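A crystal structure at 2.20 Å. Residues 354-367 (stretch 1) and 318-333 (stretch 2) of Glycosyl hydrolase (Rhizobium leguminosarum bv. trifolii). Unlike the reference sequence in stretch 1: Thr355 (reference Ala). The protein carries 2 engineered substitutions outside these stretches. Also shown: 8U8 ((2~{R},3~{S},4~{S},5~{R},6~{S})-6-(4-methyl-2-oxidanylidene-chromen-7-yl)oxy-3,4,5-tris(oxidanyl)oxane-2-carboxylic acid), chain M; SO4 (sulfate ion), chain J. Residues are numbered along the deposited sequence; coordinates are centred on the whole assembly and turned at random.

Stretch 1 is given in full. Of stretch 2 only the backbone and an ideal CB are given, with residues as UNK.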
# COMPACT_ATOMS: atom_id res chain seq x y z
N ARG A 354 22.39 14.99 12.03
CA ARG A 354 22.96 15.73 10.87
C ARG A 354 21.85 16.32 10.01
O ARG A 354 21.86 17.52 9.72
CB ARG A 354 23.86 14.85 9.95
CG ARG A 354 24.79 13.82 10.60
CD ARG A 354 25.66 14.33 11.76
NE ARG A 354 26.58 15.41 11.37
CZ ARG A 354 26.55 16.69 11.79
NH1 ARG A 354 25.64 17.12 12.67
NH2 ARG A 354 27.46 17.55 11.33
N THR A 355 20.91 15.47 9.60
CA THR A 355 19.89 15.83 8.63
C THR A 355 18.78 16.67 9.25
O THR A 355 18.55 16.68 10.46
CB THR A 355 19.24 14.61 7.94
OG1 THR A 355 19.28 13.48 8.83
CG2 THR A 355 19.93 14.26 6.63
N PRO A 356 18.08 17.41 8.40
CA PRO A 356 17.01 18.24 8.94
C PRO A 356 15.93 17.42 9.70
O PRO A 356 15.55 16.37 9.25
CB PRO A 356 16.44 18.91 7.70
CG PRO A 356 17.60 18.96 6.75
CD PRO A 356 18.32 17.67 6.97
N PRO A 357 15.50 17.89 10.86
CA PRO A 357 14.45 17.21 11.59
C PRO A 357 13.06 17.29 10.84
O PRO A 357 12.93 18.05 9.88
CB PRO A 357 14.43 17.94 12.92
CG PRO A 357 14.87 19.31 12.60
CD PRO A 357 15.84 19.20 11.46
N PHE A 358 12.09 16.45 11.23
CA PHE A 358 10.86 16.33 10.46
C PHE A 358 9.82 15.61 11.26
O PHE A 358 10.15 14.87 12.19
CB PHE A 358 11.06 15.58 9.11
CG PHE A 358 11.36 14.12 9.27
CD1 PHE A 358 12.66 13.69 9.60
CD2 PHE A 358 10.36 13.16 9.16
CE1 PHE A 358 12.92 12.34 9.81
CE2 PHE A 358 10.63 11.83 9.37
CZ PHE A 358 11.91 11.42 9.69
N ASP A 359 8.58 15.83 10.86
CA ASP A 359 7.45 15.06 11.30
C ASP A 359 6.66 14.65 10.06
O ASP A 359 6.50 15.45 9.11
CB ASP A 359 6.59 15.88 12.25
CG ASP A 359 7.17 15.94 13.66
OD1 ASP A 359 7.01 14.95 14.39
OD2 ASP A 359 7.79 16.96 14.03
N ILE A 360 6.13 13.44 10.11
CA ILE A 360 5.23 12.95 9.09
C ILE A 360 3.91 12.53 9.72
O ILE A 360 3.86 11.91 10.79
CB ILE A 360 5.79 11.78 8.26
CG1 ILE A 360 6.34 10.65 9.13
CG2 ILE A 360 6.84 12.34 7.33
CD1 ILE A 360 6.89 9.50 8.32
N ILE A 361 2.83 12.90 9.01
CA ILE A 361 1.50 12.59 9.40
C ILE A 361 0.85 11.70 8.32
O ILE A 361 0.91 12.01 7.13
CB ILE A 361 0.71 13.88 9.60
CG1 ILE A 361 1.29 14.74 10.71
CG2 ILE A 361 -0.73 13.58 9.91
CD1 ILE A 361 1.26 14.14 12.11
N LYS A 362 0.25 10.60 8.73
CA LYS A 362 -0.51 9.69 7.83
C LYS A 362 -1.67 10.30 7.13
O LYS A 362 -2.49 10.97 7.73
CB LYS A 362 -1.06 8.49 8.60
CG LYS A 362 -0.01 7.51 8.91
CD LYS A 362 -0.27 6.40 9.97
CE LYS A 362 -1.63 5.83 10.07
NZ LYS A 362 -1.61 4.57 10.96
N LYS A 363 -1.78 9.97 5.87
CA LYS A 363 -2.84 10.46 5.00
C LYS A 363 -3.75 9.30 4.55
O LYS A 363 -3.41 8.13 4.77
CB LYS A 363 -2.20 11.14 3.79
CG LYS A 363 -1.60 12.50 4.10
CD LYS A 363 -0.74 13.02 2.94
CE LYS A 363 -1.56 13.32 1.69
NZ LYS A 363 -0.62 13.62 0.60
N PRO A 364 -4.88 9.63 3.88
CA PRO A 364 -5.85 8.61 3.50
C PRO A 364 -5.40 7.55 2.56
O PRO A 364 -5.98 6.47 2.57
CB PRO A 364 -7.04 9.41 2.92
CG PRO A 364 -6.94 10.72 3.66
CD PRO A 364 -5.48 10.98 3.84
N GLY A 365 -4.35 7.79 1.78
CA GLY A 365 -3.78 6.77 0.93
C GLY A 365 -3.31 5.54 1.72
O GLY A 365 -3.28 4.44 1.15
N LEU A 366 -2.87 5.75 2.97
CA LEU A 366 -2.36 4.69 3.84
C LEU A 366 -3.48 4.13 4.70
O LEU A 366 -3.63 2.91 4.76
CB LEU A 366 -1.20 5.14 4.75
CG LEU A 366 -0.56 4.10 5.67
CD1 LEU A 366 -0.20 2.85 4.86
CD2 LEU A 366 0.69 4.66 6.31
N THR A 367 -4.29 5.00 5.29
CA THR A 367 -5.35 4.55 6.17
C THR A 367 -6.38 3.73 5.43
O THR A 367 -6.91 2.75 5.97
CB THR A 367 -5.99 5.69 6.95
OG1 THR A 367 -6.51 6.66 6.04
CG2 THR A 367 -4.98 6.33 7.87
N UNK A 318 6.33 14.02 0.32
CA UNK A 318 5.83 15.34 -0.04
C UNK A 318 4.67 15.79 0.84
O UNK A 318 4.49 15.30 1.95
CB UNK A 318 5.39 15.35 -1.51
N UNK A 319 3.92 16.76 0.33
CA UNK A 319 2.92 17.46 1.12
C UNK A 319 1.52 16.88 1.07
O UNK A 319 1.26 15.83 0.45
CB UNK A 319 2.86 18.92 0.66
N UNK A 320 0.61 17.59 1.71
CA UNK A 320 -0.80 17.17 1.81
C UNK A 320 -1.48 16.91 0.47
O UNK A 320 -2.30 15.96 0.35
CB UNK A 320 -1.60 18.24 2.56
N UNK A 321 -1.12 17.70 -0.54
CA UNK A 321 -1.77 17.75 -1.83
C UNK A 321 -1.03 16.95 -2.86
O UNK A 321 -1.46 16.87 -4.00
CB UNK A 321 -1.91 19.20 -2.30
N UNK A 322 0.05 16.32 -2.49
CA UNK A 322 0.73 15.43 -3.43
C UNK A 322 0.31 13.98 -3.25
O UNK A 322 -0.33 13.68 -2.25
CB UNK A 322 2.25 15.55 -3.27
N UNK A 323 0.62 13.10 -4.21
CA UNK A 323 0.23 11.69 -4.12
C UNK A 323 1.22 10.94 -3.26
O UNK A 323 2.19 10.27 -3.74
CB UNK A 323 0.14 11.05 -5.51
N UNK A 324 1.01 11.13 -1.99
CA UNK A 324 1.92 10.65 -0.94
C UNK A 324 1.04 10.13 0.19
O UNK A 324 -0.08 10.64 0.43
CB UNK A 324 2.87 11.75 -0.45
N UNK A 325 1.54 9.12 0.89
CA UNK A 325 0.84 8.53 1.98
C UNK A 325 1.13 9.24 3.31
O UNK A 325 0.45 8.94 4.33
CB UNK A 325 1.20 7.05 2.07
N UNK A 326 2.12 10.12 3.34
CA UNK A 326 2.33 10.98 4.51
C UNK A 326 2.43 12.43 4.07
O UNK A 326 2.89 12.68 2.97
CB UNK A 326 3.59 10.57 5.28
N UNK A 327 2.01 13.34 4.94
CA UNK A 327 2.34 14.75 4.84
C UNK A 327 3.64 15.02 5.62
O UNK A 327 3.73 14.78 6.82
CB UNK A 327 1.19 15.61 5.37
N UNK A 328 4.65 15.44 4.90
CA UNK A 328 5.98 15.72 5.43
C UNK A 328 5.99 17.19 5.90
O UNK A 328 5.61 18.08 5.17
CB UNK A 328 7.06 15.46 4.38
N UNK A 329 6.38 17.39 7.15
CA UNK A 329 6.66 18.70 7.71
C UNK A 329 8.14 18.76 8.00
O UNK A 329 8.68 17.91 8.72
CB UNK A 329 5.83 18.97 8.97
N UNK A 330 8.80 19.76 7.45
CA UNK A 330 10.25 19.98 7.62
C UNK A 330 10.79 20.81 6.44
O UNK A 330 10.01 21.23 5.60
CB UNK A 330 10.99 18.65 7.72
N UNK A 331 12.10 20.97 6.38
CA UNK A 331 12.74 21.93 5.47
C UNK A 331 13.16 21.32 4.15
O UNK A 331 13.37 22.06 3.22
CB UNK A 331 13.97 22.55 6.14
N UNK A 332 13.22 20.00 4.03
CA UNK A 332 13.68 19.40 2.78
C UNK A 332 12.58 19.42 1.73
O UNK A 332 11.43 19.49 2.07
CB UNK A 332 14.15 17.96 3.02
N UNK A 333 12.96 19.38 0.45
CA UNK A 333 12.01 19.23 -0.65
C UNK A 333 12.46 18.09 -1.54
O UNK A 333 13.59 18.09 -2.01
CB UNK A 333 11.88 20.53 -1.45
C15 8U8 M . 6.56 10.88 -19.70
C13 8U8 M . 5.48 9.99 -19.64
C14 8U8 M . 4.75 9.74 -20.81
C16 8U8 M . 3.69 8.83 -20.80
O9 8U8 M . 3.08 8.69 -21.86
O8 8U8 M . 3.32 8.16 -19.65
C11 8U8 M . 4.09 8.29 -18.51
C10 8U8 M . 3.78 7.51 -17.40
C12 8U8 M . 5.16 9.22 -18.49
C7 8U8 M . 5.94 9.29 -17.32
C8 8U8 M . 5.63 8.50 -16.21
C9 8U8 M . 4.54 7.61 -16.23
O2 8U8 M . 4.22 6.78 -15.17
C5 8U8 M . 4.54 7.07 -13.76
O1 8U8 M . 4.16 8.42 -13.46
C1 8U8 M . 4.66 9.01 -12.32
C6 8U8 M . 3.54 9.75 -11.85
O7 8U8 M . 3.79 10.74 -11.17
O6 8U8 M . 2.44 9.31 -12.14
C2 8U8 M . 5.05 8.06 -11.15
O5 8U8 M . 3.85 7.63 -10.48
C3 8U8 M . 5.96 6.84 -11.61
O4 8U8 M . 7.23 6.98 -11.07
C4 8U8 M . 6.04 6.72 -13.16
O3 8U8 M . 6.60 5.39 -13.50
S SO4 J . 19.35 18.09 2.16
O1 SO4 J . 18.24 18.49 3.06
O2 SO4 J . 18.76 17.55 0.90
O3 SO4 J . 20.18 17.05 2.84
O4 SO4 J . 20.18 19.29 1.86

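Positions 318 and 319 have no stretch 1 atoms near their CB directions, and position 318, with phi/psi of 174/-160°, favours glycine. Both are glycine: Gly318 and Gly319. Position 320 is the second residue of a type I turn that runs from 319 to 322; its CB points sideways, 5.0 Å from Lys363 CE, with the flank of Ile361 beyond, so a long apolar or aromatic group would suit. It is Trp320, whose CH2 lies 3.9 Å from Ile361 CG2.

At 321 the CB points away, and most small or polar residues would do; Ser321 sits there. Position 322 closes the turn, its CB 5.2 Å from Lys363 NZ, which would favour a polar or acidic group. The deposited Gln322 instead uses OE1 to accept a bond from Gly319 N (2.8 Å). Position 323 points away from stretch 1; Arg323 binds the glucuronide, NH1 to 8U8 O6 at 3.0 Å.

Position 324 has its CB 4.1 Å from Lys363 NZ, so a short acceptor such as serine, threonine or aspartate fits. Thr324 accepts from Lys363 NZ through OG1 at 2.9 Å. The ammonium also donates to the backbone oxygens of Gly319 and Gln322, tying the loop together.

The CB at 325 is 4.1 Å from Leu366 CB, and an aliphatic residue is expected. Ile325 packs there, against Gly365 too.

From here the chains pair antiparallel. Position 326 lies on the face of Ile360 and Lys362, its CB near Ile360; a large apolar group is favoured. Phe326 takes Ile360 CD1 over its ring face, 4.1 Å from the centroid, and meets Leu366. On the other face, the CB at 327 is 4.0 Å from Lys363 CD, so a small residue suits: Ala327, whose N donates to Ile361 O (2.8 Å).

Position 328 returns to the Ile360 face, where aromatic or branched residues would serve. Tyr328 brings CE1 within 3.4 Å of Phe358 CB, and its OH donates to a water that in turn donates to Pro356 O. At 329, beside Asp359 and Ile361, an apolar residue fits; Phe329 packs on Ile361.

A CB at 330 would lie 3.0 Å from Pro357 O, a clash, and phi is 157°: glycine, Gly330. Position 331 points sideways, close to a water that donates to Pro357 O, so a small polar group would suit; Ser331 OG lies 3.0 Å from that water (HOH 3 O). At 332 the CB points toward stretch 1, and a sulfate lies within reach, so a long, flexible cation would suit. Arg332 packs on Pro356 and bonds weakly to the sulfate. Position 333 is out of reach; Asn333 is poorly ordered.

Stretch 2, residues 318-333: GGWSQRTIFAYFGSRN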
# COMPACT_ATOMS: atom_id res chain seq x y z
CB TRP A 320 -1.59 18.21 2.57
CG TRP A 320 -1.30 18.33 4.05
CD1 TRP A 320 -0.60 19.32 4.67
CD2 TRP A 320 -1.79 17.48 5.08
NE1 TRP A 320 -0.58 19.10 6.02
CE2 TRP A 320 -1.31 17.99 6.30
CE3 TRP A 320 -2.53 16.31 5.09
CZ2 TRP A 320 -1.60 17.38 7.54
CZ3 TRP A 320 -2.81 15.71 6.32
CH2 TRP A 320 -2.35 16.27 7.53
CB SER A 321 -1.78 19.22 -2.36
OG SER A 321 -2.72 19.87 -1.58
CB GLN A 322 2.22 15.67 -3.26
CG GLN A 322 2.57 17.09 -3.71
CD GLN A 322 4.01 17.45 -3.46
OE1 GLN A 322 4.58 17.15 -2.41
NE2 GLN A 322 4.63 18.05 -4.43
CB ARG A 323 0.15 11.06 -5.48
CG ARG A 323 -0.35 9.60 -5.50
CD ARG A 323 -0.62 9.24 -6.99
NE ARG A 323 0.54 8.79 -7.46
CZ ARG A 323 1.10 8.93 -8.65
NH1 ARG A 323 0.58 9.46 -9.75
NH2 ARG A 323 2.28 8.39 -8.68
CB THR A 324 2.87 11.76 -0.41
OG1 THR A 324 2.13 12.74 0.31
CG2 THR A 324 3.58 12.48 -1.58
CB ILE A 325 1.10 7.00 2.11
CG1 ILE A 325 2.58 6.64 2.05
CG2 ILE A 325 0.28 6.26 1.08
CD1 ILE A 325 2.94 5.26 2.52
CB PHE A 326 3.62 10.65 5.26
CG PHE A 326 3.68 9.23 5.78
CD1 PHE A 326 4.17 8.24 4.98
CD2 PHE A 326 3.27 8.92 7.06
CE1 PHE A 326 4.23 6.94 5.42
CE2 PHE A 326 3.29 7.60 7.51
CZ PHE A 326 3.78 6.62 6.69
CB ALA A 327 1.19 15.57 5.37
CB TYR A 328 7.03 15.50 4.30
CG TYR A 328 8.40 16.02 4.63
CD1 TYR A 328 9.29 15.27 5.42
CD2 TYR A 328 8.80 17.27 4.18
CE1 TYR A 328 10.54 15.77 5.77
CE2 TYR A 328 10.06 17.78 4.51
CZ TYR A 328 10.93 17.05 5.30
OH TYR A 328 12.15 17.61 5.66
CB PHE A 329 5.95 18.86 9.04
CG PHE A 329 4.48 19.01 8.94
CD1 PHE A 329 3.66 17.89 8.84
CD2 PHE A 329 3.93 20.26 8.94
CE1 PHE A 329 2.28 18.04 8.75
CE2 PHE A 329 2.57 20.42 8.85
CZ PHE A 329 1.74 19.29 8.78
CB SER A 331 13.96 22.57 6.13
OG SER A 331 14.86 21.54 6.54
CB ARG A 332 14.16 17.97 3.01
CG ARG A 332 15.18 17.90 4.10
CD ARG A 332 15.64 16.50 4.34
NE ARG A 332 16.58 16.05 3.34
CZ ARG A 332 17.10 14.83 3.31
NH1 ARG A 332 16.75 13.91 4.21
NH2 ARG A 332 17.98 14.54 2.36
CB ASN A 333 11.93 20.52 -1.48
CG ASN A 333 10.74 20.52 -2.46
OD1 ASN A 333 10.61 19.63 -3.31
ND2 ASN A 333 9.88 21.52 -2.36
O HOH W 1 -2.77 9.97 0.80
O HOH W 2 13.82 16.08 6.97
O HOH W 3 13.53 20.42 8.97
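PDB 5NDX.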